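Local coordinates for protein choline kinase (Cryptosporidium parvum, PDB 3MES) that probably transfers phosphate from ATP to choline, and perhaps to ethanolamine, as a magnesium-dependent kinase of the choline/ethanolamine kinase family, at residues Y305-C310 with N396-H401; N134-I139 with I284-S289; E236-G241 with G413-N418. All blocks are in the same frame, centred on the assembly; numbering follows the deposited sequence.

Contact 1: residues Y305-C310 with N396-H401; sequences YIYDYC and NTRFTH. With MG (magnesium ion), chain M; DME (decamethonium ion), chain K; PT3 (N-propyl-tartramic acid), chain L.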
# COMPACT_ATOMS: atom_id res chain seq x y z
N TYR B 305 6.97 -14.95 -9.99
CA TYR B 305 5.82 -15.72 -9.54
C TYR B 305 6.13 -17.21 -9.68
O TYR B 305 5.56 -18.04 -8.97
CB TYR B 305 4.58 -15.36 -10.36
CG TYR B 305 3.83 -14.15 -9.84
CD1 TYR B 305 2.57 -14.28 -9.26
CD2 TYR B 305 4.39 -12.88 -9.91
CE1 TYR B 305 1.89 -13.18 -8.78
CE2 TYR B 305 3.71 -11.78 -9.43
CZ TYR B 305 2.46 -11.93 -8.87
OH TYR B 305 1.79 -10.83 -8.40
N ILE B 306 7.04 -17.53 -10.59
CA ILE B 306 7.34 -18.91 -10.94
C ILE B 306 8.45 -19.53 -10.08
O ILE B 306 8.50 -20.75 -9.91
CB ILE B 306 7.77 -19.03 -12.42
CG1 ILE B 306 6.64 -18.54 -13.33
CG2 ILE B 306 8.18 -20.45 -12.75
CD1 ILE B 306 7.08 -18.30 -14.77
N TYR B 307 9.32 -18.70 -9.53
CA TYR B 307 10.51 -19.21 -8.85
C TYR B 307 10.51 -19.00 -7.34
O TYR B 307 10.44 -17.88 -6.85
CB TYR B 307 11.78 -18.62 -9.49
CG TYR B 307 11.73 -18.74 -11.00
CD1 TYR B 307 11.94 -19.97 -11.62
CD2 TYR B 307 11.45 -17.65 -11.79
CE1 TYR B 307 11.88 -20.09 -12.99
CE2 TYR B 307 11.39 -17.76 -13.17
CZ TYR B 307 11.60 -18.98 -13.76
OH TYR B 307 11.54 -19.10 -15.13
N ASP B 308 10.57 -20.12 -6.62
CA ASP B 308 10.61 -20.12 -5.17
C ASP B 308 12.01 -20.51 -4.72
O ASP B 308 12.44 -21.64 -4.94
CB ASP B 308 9.58 -21.11 -4.63
CG ASP B 308 9.38 -20.99 -3.13
OD1 ASP B 308 9.83 -19.98 -2.54
OD2 ASP B 308 8.76 -21.90 -2.55
N TYR B 309 12.72 -19.58 -4.10
CA TYR B 309 14.09 -19.83 -3.66
C TYR B 309 14.16 -20.22 -2.19
O TYR B 309 15.21 -20.11 -1.56
CB TYR B 309 14.97 -18.59 -3.92
CG TYR B 309 14.75 -17.97 -5.28
CD1 TYR B 309 15.13 -18.62 -6.44
CD2 TYR B 309 14.14 -16.72 -5.40
CE1 TYR B 309 14.93 -18.05 -7.68
CE2 TYR B 309 13.93 -16.15 -6.63
CZ TYR B 309 14.32 -16.82 -7.77
OH TYR B 309 14.11 -16.24 -9.00
N CYS B 310 13.04 -20.70 -1.66
CA CYS B 310 12.99 -21.17 -0.28
C CYS B 310 12.90 -22.69 -0.22
O CYS B 310 11.96 -23.24 0.35
CB CYS B 310 11.82 -20.55 0.47
SG CYS B 310 12.04 -18.81 0.89
N ASN B 396 19.52 -23.59 -16.66
CA ASN B 396 18.81 -24.50 -17.55
C ASN B 396 17.32 -24.23 -17.53
O ASN B 396 16.65 -24.30 -18.56
CB ASN B 396 19.06 -25.95 -17.13
CG ASN B 396 20.43 -26.45 -17.53
OD1 ASN B 396 20.88 -27.51 -17.08
ND2 ASN B 396 21.11 -25.70 -18.40
N THR B 397 16.80 -23.92 -16.35
CA THR B 397 15.37 -23.68 -16.18
C THR B 397 14.94 -22.38 -16.86
O THR B 397 13.99 -22.37 -17.64
CB THR B 397 14.98 -23.67 -14.70
OG1 THR B 397 15.39 -24.90 -14.09
CG2 THR B 397 13.47 -23.53 -14.54
N ARG B 398 15.65 -21.29 -16.56
CA ARG B 398 15.32 -20.00 -17.17
C ARG B 398 15.39 -20.09 -18.69
O ARG B 398 14.53 -19.54 -19.38
CB ARG B 398 16.25 -18.90 -16.66
CG ARG B 398 16.23 -18.69 -15.15
CD ARG B 398 14.81 -18.58 -14.60
NE ARG B 398 14.02 -17.53 -15.25
CZ ARG B 398 13.90 -16.29 -14.80
NH1 ARG B 398 14.53 -15.91 -13.69
NH2 ARG B 398 13.16 -15.41 -15.46
N PHE B 399 16.40 -20.78 -19.21
CA PHE B 399 16.53 -20.96 -20.65
C PHE B 399 15.36 -21.78 -21.18
O PHE B 399 14.69 -21.37 -22.13
CB PHE B 399 17.86 -21.64 -21.00
CG PHE B 399 19.07 -20.80 -20.73
CD1 PHE B 399 18.98 -19.42 -20.69
CD2 PHE B 399 20.31 -21.38 -20.54
CE1 PHE B 399 20.10 -18.64 -20.45
CE2 PHE B 399 21.43 -20.61 -20.30
CZ PHE B 399 21.32 -19.23 -20.26
N THR B 400 15.12 -22.93 -20.57
CA THR B 400 13.97 -23.75 -20.92
C THR B 400 12.72 -22.88 -21.02
O THR B 400 12.00 -22.92 -22.02
CB THR B 400 13.73 -24.86 -19.88
OG1 THR B 400 14.84 -25.76 -19.88
CG2 THR B 400 12.46 -25.64 -20.21
N HIS B 401 12.47 -22.09 -19.99
CA HIS B 401 11.27 -21.27 -19.92
C HIS B 401 11.24 -20.17 -20.98
O HIS B 401 10.17 -19.75 -21.42
CB HIS B 401 11.08 -20.67 -18.53
CG HIS B 401 10.65 -21.67 -17.50
ND1 HIS B 401 10.87 -21.49 -16.15
CD2 HIS B 401 10.03 -22.87 -17.62
CE1 HIS B 401 10.39 -22.53 -15.48
NE2 HIS B 401 9.88 -23.38 -16.36
MG MG M . 10.28 -15.65 -7.14
N1 DME K . 17.37 -17.81 0.88
C2 DME K . 18.69 -18.23 0.38
C3 DME K . 19.10 -17.36 -0.82
C4 DME K . 20.25 -18.00 -1.60
C5 DME K . 20.71 -17.11 -2.76
C6 DME K . 19.65 -17.05 -3.87
C7 DME K . 20.17 -17.68 -5.17
C8 DME K . 20.16 -16.66 -6.31
C9 DME K . 18.86 -16.75 -7.13
C10 DME K . 18.36 -15.35 -7.50
C11 DME K . 17.69 -15.35 -8.87
N12 DME K . 17.29 -13.98 -9.24
C13 DME K . 16.61 -18.98 1.32
C14 DME K . 17.55 -16.88 2.01
C15 DME K . 16.63 -17.13 -0.20
C16 DME K . 16.40 -13.42 -8.22
C17 DME K . 18.50 -13.15 -9.36
C18 DME K . 16.58 -14.02 -10.53
O1 PT3 L . 20.91 -9.70 -4.45
O11 PT3 L . 22.85 -10.67 -4.96
C1 PT3 L . 21.63 -10.69 -4.69
C2 PT3 L . 20.94 -12.05 -4.68
O2 PT3 L . 21.89 -13.10 -4.88
C3 PT3 L . 19.90 -12.05 -5.80
O3 PT3 L . 20.17 -13.11 -6.72
C4 PT3 L . 18.54 -12.24 -5.15
O41 PT3 L . 17.54 -11.68 -5.61
N4 PT3 L . 18.55 -13.00 -4.06
C41 PT3 L . 17.32 -13.28 -3.29
C42 PT3 L . 17.55 -14.48 -2.38
C43 PT3 L . 16.56 -15.61 -2.70
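In the C-terminal lobe of this kinase-like fold, Tyr307 joins the magnesium site and the wall of the decamethonium pocket, probably the choline site, to helix 391-411, meeting Arg398 and His401 of that helix. The backbone of Tyr307 does the metal work: its O binds magnesium at 2.3 Å, in a site shared with Glu271 and Glu304. Its ring leaves at a wide angle to that carbonyl, CG lying anti to the carbonyl carbon (chi1 -48°), and pushes the phenol end between the two helix residues. There OH and His401 ND1 share a hydrogen bond of 2.7 Å, met at the edge of the imidazole; the two rings approach rim to rim, with their planes 39° apart. The guanidinium of Arg398 lies against the phenol, its centre beneath Tyr307 CE2 at a height of 3.3 Å and its plane turned 30° from the ring. Bends at chi2 and chi3 fold the arginine chain back to reach this place, where His368, Ser367 and Tyr394 take up its nitrogens. Two residues on, just past the short strand, Tyr309 lines the decamethonium pocket, with the ligand over one ring face and Tyr307 O over the opposite one. Two looser carbon contacts complete it: Thr397 CG2 comes to the edge of the Tyr307 ring, and Ile306 CG2 lies 4.1 Å from His401 CE1.

Contact 2: residues N134-I139 with I284-S289; sequences NIAPNI and IDYEYS. With ADP (adenosine-5'-diphosphate), chain I; PT3 (N-propyl-tartramic acid), chain L.
With chi1 at -57°, Tyr286 sets its CG beside its own backbone N, and the ring swings across to the loop 134-139, where Ile135, Ala136 and Pro137 receive it. Ile284 takes the rarer choice, chi1 56°, with CG1 between the backbone N and the carbonyl carbon; this sends CD1 to the nucleotide, 3.6 Å from C3' of the ADP ribose, and leaves CG2 to face Pro137. No hydrogen bond crosses the contact; it is held by van der Waals packing. Ala136 CB presses on Tyr286 CE2 at 3.5 Å, approaching at a slant to the ring, and Pro137 CD sits at the ring edge, 4.0 Å from the same carbon. Ile135 crosses the tyrosine at about a right angle and lays CG2 by the phenol oxygen, 3.5 Å from Tyr286 OH. That oxygen makes a weak hydrogen bond to the backbone of Met283. In the plane of the ring Ser289 OG lies at its edge, itself held by His266 O, while a type I turn from Tyr286 to Ser289, closed by Ser289 N to Tyr286 O at 3.1 Å, brings the serine round. On the nucleotide side, Pro137 CG meets Ile284 CG2 at 4.3 Å, and both side chains line the ADP pocket, the proline ring lying 3.8 Å from adenine N6 through CG. Asp285 has its CB directed away from loop 134-139; its carboxylate lies beside the ADP phosphates and its OD1 is hydrogen-bonded to Asn273. The Ile-Asp-Tyr-Glu run belongs to the choline kinase motif, its aspartate probably corresponding to that of the DFG segment in protein kinases, and here it packs against the loop linking helix 120-132 to strand 139-143.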
# COMPACT_ATOMS: atom_id res chain seq x y z
N ASN B 134 14.94 8.73 0.07
CA ASN B 134 14.14 7.95 1.01
C ASN B 134 13.42 6.74 0.44
O ASN B 134 12.46 6.25 1.03
CB ASN B 134 13.15 8.87 1.73
CG ASN B 134 13.84 9.90 2.59
OD1 ASN B 134 13.42 11.05 2.68
ND2 ASN B 134 14.93 9.49 3.23
N ILE B 135 13.88 6.24 -0.70
CA ILE B 135 13.35 5.00 -1.25
C ILE B 135 14.09 3.80 -0.68
O ILE B 135 13.49 2.91 -0.09
CB ILE B 135 13.40 4.98 -2.79
CG1 ILE B 135 12.34 5.92 -3.36
CG2 ILE B 135 13.19 3.56 -3.29
CD1 ILE B 135 12.36 6.03 -4.87
N ALA B 136 15.41 3.79 -0.85
CA ALA B 136 16.25 2.75 -0.27
C ALA B 136 16.44 2.98 1.23
O ALA B 136 16.18 4.07 1.73
CB ALA B 136 17.60 2.70 -0.98
N PRO B 137 16.89 1.94 1.95
CA PRO B 137 17.10 2.07 3.39
C PRO B 137 18.02 3.25 3.70
O PRO B 137 18.99 3.48 2.98
CB PRO B 137 17.79 0.75 3.76
CG PRO B 137 17.34 -0.21 2.72
CD PRO B 137 17.20 0.59 1.46
N ASN B 138 17.71 3.99 4.75
CA ASN B 138 18.49 5.16 5.12
C ASN B 138 19.94 4.81 5.48
O ASN B 138 20.20 3.80 6.13
CB ASN B 138 17.83 5.89 6.29
CG ASN B 138 18.42 7.27 6.52
OD1 ASN B 138 18.57 7.72 7.66
ND2 ASN B 138 18.77 7.95 5.43
N ILE B 139 20.87 5.66 5.04
CA ILE B 139 22.28 5.51 5.40
C ILE B 139 22.57 6.32 6.65
O ILE B 139 22.39 7.53 6.67
CB ILE B 139 23.22 5.99 4.28
CG1 ILE B 139 23.12 5.08 3.05
CG2 ILE B 139 24.66 6.04 4.77
CD1 ILE B 139 23.92 5.59 1.87
N ILE B 284 14.07 -3.73 -1.34
CA ILE B 284 15.49 -3.71 -1.02
C ILE B 284 16.32 -4.30 -2.15
O ILE B 284 15.78 -4.74 -3.17
CB ILE B 284 15.79 -4.48 0.29
CG1 ILE B 284 15.27 -5.91 0.21
CG2 ILE B 284 15.19 -3.76 1.48
CD1 ILE B 284 15.80 -6.82 1.30
N ASP B 285 17.64 -4.30 -1.98
CA ASP B 285 18.55 -4.88 -2.96
C ASP B 285 18.45 -4.18 -4.31
O ASP B 285 17.81 -4.68 -5.24
CB ASP B 285 18.28 -6.38 -3.11
CG ASP B 285 19.41 -7.10 -3.83
OD1 ASP B 285 19.21 -8.26 -4.26
OD2 ASP B 285 20.50 -6.51 -3.98
N TYR B 286 19.09 -3.02 -4.41
CA TYR B 286 19.05 -2.22 -5.63
C TYR B 286 20.34 -2.34 -6.42
O TYR B 286 20.69 -1.45 -7.19
CB TYR B 286 18.80 -0.74 -5.30
CG TYR B 286 17.53 -0.47 -4.52
CD1 TYR B 286 16.34 -0.21 -5.17
CD2 TYR B 286 17.53 -0.49 -3.13
CE1 TYR B 286 15.18 0.04 -4.46
CE2 TYR B 286 16.37 -0.25 -2.41
CZ TYR B 286 15.20 0.02 -3.09
OH TYR B 286 14.04 0.26 -2.38
N GLU B 287 21.06 -3.45 -6.24
CA GLU B 287 22.36 -3.61 -6.88
C GLU B 287 22.28 -3.71 -8.40
O GLU B 287 23.28 -3.52 -9.09
CB GLU B 287 23.12 -4.82 -6.30
CG GLU B 287 23.24 -6.00 -7.26
CD GLU B 287 24.33 -6.97 -6.85
OE1 GLU B 287 25.09 -7.42 -7.73
OE2 GLU B 287 24.43 -7.29 -5.64
N TYR B 288 21.10 -4.02 -8.93
CA TYR B 288 20.92 -4.14 -10.38
C TYR B 288 20.07 -3.00 -10.94
O TYR B 288 19.64 -3.04 -12.09
CB TYR B 288 20.29 -5.48 -10.75
CG TYR B 288 21.07 -6.69 -10.28
CD1 TYR B 288 22.20 -7.13 -10.96
CD2 TYR B 288 20.68 -7.39 -9.14
CE1 TYR B 288 22.91 -8.23 -10.53
CE2 TYR B 288 21.39 -8.49 -8.70
CZ TYR B 288 22.51 -8.91 -9.40
OH TYR B 288 23.21 -10.01 -8.97
N SER B 289 19.83 -1.98 -10.12
CA SER B 289 18.96 -0.88 -10.51
C SER B 289 19.64 0.09 -11.47
O SER B 289 20.79 0.48 -11.27
CB SER B 289 18.44 -0.14 -9.28
OG SER B 289 17.67 -1.02 -8.47
PB ADP I . 24.67 -9.07 -1.10
O1B ADP I . 25.80 -9.89 -0.53
O2B ADP I . 24.98 -7.60 -1.28
O3B ADP I . 23.98 -9.72 -2.28
PA ADP I . 22.10 -8.47 -0.07
O1A ADP I . 21.45 -9.01 -1.33
O2A ADP I . 22.17 -6.99 0.18
O3A ADP I . 23.58 -9.09 0.08
O5' ADP I . 21.38 -9.17 1.19
C5' ADP I . 20.29 -8.55 1.83
C4' ADP I . 19.52 -9.63 2.57
O4' ADP I . 19.74 -9.48 3.97
C3' ADP I . 18.03 -9.47 2.33
O3' ADP I . 17.50 -10.67 1.75
C2' ADP I . 17.42 -9.23 3.70
O2' ADP I . 16.81 -10.43 4.16
C1' ADP I . 18.60 -8.87 4.58
N9 ADP I . 18.81 -7.40 4.55
C8 ADP I . 19.70 -6.74 3.78
N7 ADP I . 19.64 -5.40 4.00
C5 ADP I . 18.69 -5.19 4.92
C6 ADP I . 18.11 -4.01 5.61
N6 ADP I . 18.56 -2.76 5.33
N1 ADP I . 17.13 -4.22 6.51
C2 ADP I . 16.68 -5.46 6.80
N3 ADP I . 17.16 -6.58 6.22
C4 ADP I . 18.14 -6.51 5.29
O1 PT3 L . 20.91 -9.70 -4.45
O11 PT3 L . 22.85 -10.67 -4.96
C1 PT3 L . 21.63 -10.69 -4.69
C2 PT3 L . 20.94 -12.05 -4.68
O2 PT3 L . 21.89 -13.10 -4.88
C3 PT3 L . 19.90 -12.05 -5.80
O3 PT3 L . 20.17 -13.11 -6.72
C4 PT3 L . 18.54 -12.24 -5.15
O41 PT3 L . 17.54 -11.68 -5.61
N4 PT3 L . 18.55 -13.00 -4.06
C41 PT3 L . 17.32 -13.28 -3.29
C42 PT3 L . 17.55 -14.48 -2.38
C43 PT3 L . 16.56 -15.61 -2.70

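Contact 3: residues E236-G241 with G413-N418; sequences EELIMG and GILPLN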
# COMPACT_ATOMS: atom_id res chain seq x y z
N GLU B 236 17.12 -8.04 -29.97
CA GLU B 236 16.78 -6.63 -30.15
C GLU B 236 15.61 -6.43 -31.12
O GLU B 236 14.65 -5.74 -30.80
CB GLU B 236 18.01 -5.82 -30.59
CG GLU B 236 19.09 -5.70 -29.52
CD GLU B 236 20.20 -4.74 -29.89
OE1 GLU B 236 20.01 -3.92 -30.82
OE2 GLU B 236 21.28 -4.80 -29.25
N GLU B 237 15.71 -7.05 -32.29
CA GLU B 237 14.62 -6.99 -33.26
C GLU B 237 13.30 -7.42 -32.62
O GLU B 237 12.25 -6.86 -32.89
CB GLU B 237 14.92 -7.86 -34.48
CG GLU B 237 16.05 -7.35 -35.36
CD GLU B 237 17.41 -7.46 -34.70
OE1 GLU B 237 17.47 -7.87 -33.52
OE2 GLU B 237 18.43 -7.15 -35.37
N LEU B 238 13.38 -8.43 -31.76
CA LEU B 238 12.20 -8.98 -31.10
C LEU B 238 11.54 -7.98 -30.16
O LEU B 238 10.32 -7.80 -30.18
CB LEU B 238 12.56 -10.27 -30.35
CG LEU B 238 11.43 -10.97 -29.61
CD1 LEU B 238 11.83 -12.40 -29.26
CD2 LEU B 238 11.03 -10.19 -28.37
N ILE B 239 12.35 -7.33 -29.32
CA ILE B 239 11.83 -6.35 -28.37
C ILE B 239 11.46 -5.03 -29.04
O ILE B 239 10.52 -4.35 -28.60
CB ILE B 239 12.85 -6.07 -27.24
CG1 ILE B 239 12.78 -7.15 -26.17
CG2 ILE B 239 12.58 -4.71 -26.62
CD1 ILE B 239 13.08 -8.54 -26.68
N MET B 240 12.19 -4.66 -30.09
CA MET B 240 11.95 -3.39 -30.78
C MET B 240 11.06 -3.53 -32.02
O MET B 240 10.92 -2.59 -32.79
CB MET B 240 13.28 -2.73 -31.16
CG MET B 240 13.62 -1.50 -30.34
SD MET B 240 13.75 -1.79 -28.57
CE MET B 240 13.84 -0.10 -27.98
N GLY B 241 10.47 -4.71 -32.19
CA GLY B 241 9.55 -4.94 -33.30
C GLY B 241 10.16 -4.83 -34.68
O GLY B 241 9.75 -3.99 -35.49
N GLY B 413 -0.13 -14.58 -30.44
CA GLY B 413 -0.14 -13.46 -31.38
C GLY B 413 0.52 -12.21 -30.82
O GLY B 413 0.44 -11.15 -31.43
N ILE B 414 1.17 -12.35 -29.67
CA ILE B 414 1.89 -11.22 -29.08
C ILE B 414 3.17 -10.93 -29.84
O ILE B 414 3.55 -9.78 -30.02
CB ILE B 414 2.20 -11.46 -27.59
CG1 ILE B 414 0.90 -11.54 -26.79
CG2 ILE B 414 3.10 -10.36 -27.05
CD1 ILE B 414 1.10 -11.68 -25.29
N LEU B 415 3.84 -11.99 -30.29
CA LEU B 415 5.00 -11.86 -31.17
C LEU B 415 4.60 -12.24 -32.60
O LEU B 415 3.84 -13.19 -32.79
CB LEU B 415 6.15 -12.74 -30.70
CG LEU B 415 6.93 -12.31 -29.46
CD1 LEU B 415 7.96 -13.36 -29.09
CD2 LEU B 415 7.60 -10.95 -29.68
N PRO B 416 5.12 -11.51 -33.59
CA PRO B 416 6.02 -10.38 -33.39
C PRO B 416 5.29 -9.07 -33.11
O PRO B 416 4.12 -8.92 -33.47
CB PRO B 416 6.76 -10.29 -34.73
CG PRO B 416 5.76 -10.78 -35.73
CD PRO B 416 4.89 -11.80 -35.02
N LEU B 417 5.97 -8.13 -32.47
CA LEU B 417 5.38 -6.83 -32.13
C LEU B 417 4.77 -6.14 -33.34
O LEU B 417 3.66 -5.62 -33.26
CB LEU B 417 6.43 -5.90 -31.51
CG LEU B 417 6.70 -6.00 -30.01
CD1 LEU B 417 5.40 -5.80 -29.23
CD2 LEU B 417 7.33 -7.34 -29.67
N ASN B 418 5.50 -6.14 -34.45
CA ASN B 418 5.08 -5.38 -35.62
C ASN B 418 3.77 -5.87 -36.25
O ASN B 418 3.27 -5.25 -37.19
CB ASN B 418 6.20 -5.33 -36.66
CG ASN B 418 6.65 -6.71 -37.11
OD1 ASN B 418 5.95 -7.70 -36.92
ND2 ASN B 418 7.84 -6.77 -37.71
O HOH W 1 8.56 -8.81 -32.07
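Leu238 and Leu415 meet at about a right angle, branch against branch. Leu238 holds CG anti to its backbone N (chi1 -180°), which carries the end of the side chain off the helix flank toward the tail; there its CD2 lies 3.7 Å from Leu415 CD2, and Leu238 CD1 approaches Leu415 CD1 to 4.0 Å. Leu417 is aimed at backbone rather than side chain: its CD2 packs tightly on Leu238 O, 3.1 Å away, and its CB rests 3.7 Å from Gly241 CA. Having no side chain, Gly241 lets the two chains draw this close while its own backbone turns through a positive phi. A water links the two backbones, accepting from Leu417 N at 2.7 Å and donating to Leu238 O at 2.8 Å, so the last turn of helix 235-239 and the tail are bridged without a direct hydrogen bond. A cis peptide precedes Pro416, between the two tail leucines. Around this contact, Val362 of helix 351-362 touches Leu238 and Leu417, and Leu365 of helix 364-376 touches Leu238 and Leu415, seating the chain's tail after helix 391-411 on the helical lobe.

Overall arrangement
Contacts 1 and 2 lie on opposite sides of the chain's centre, their own centres 25 Å apart, yet both touch the bound N-propyl-tartramic acid: contact 1 brings the magnesium and decamethonium side of the active site, contact 2 the ADP side. Contact 3 is remote from these sites, its centre 23 Å from that of contact 1 and 32 Å from that of contact 2. Helix 391-411 ties it to contact 1, since 396-401 sits on that helix and 413-418 follows its end. Along the chain contact 2 closes before contact 1 opens, contact 1 is nested within contact 3, and contacts 2 and 3 interleave their segments.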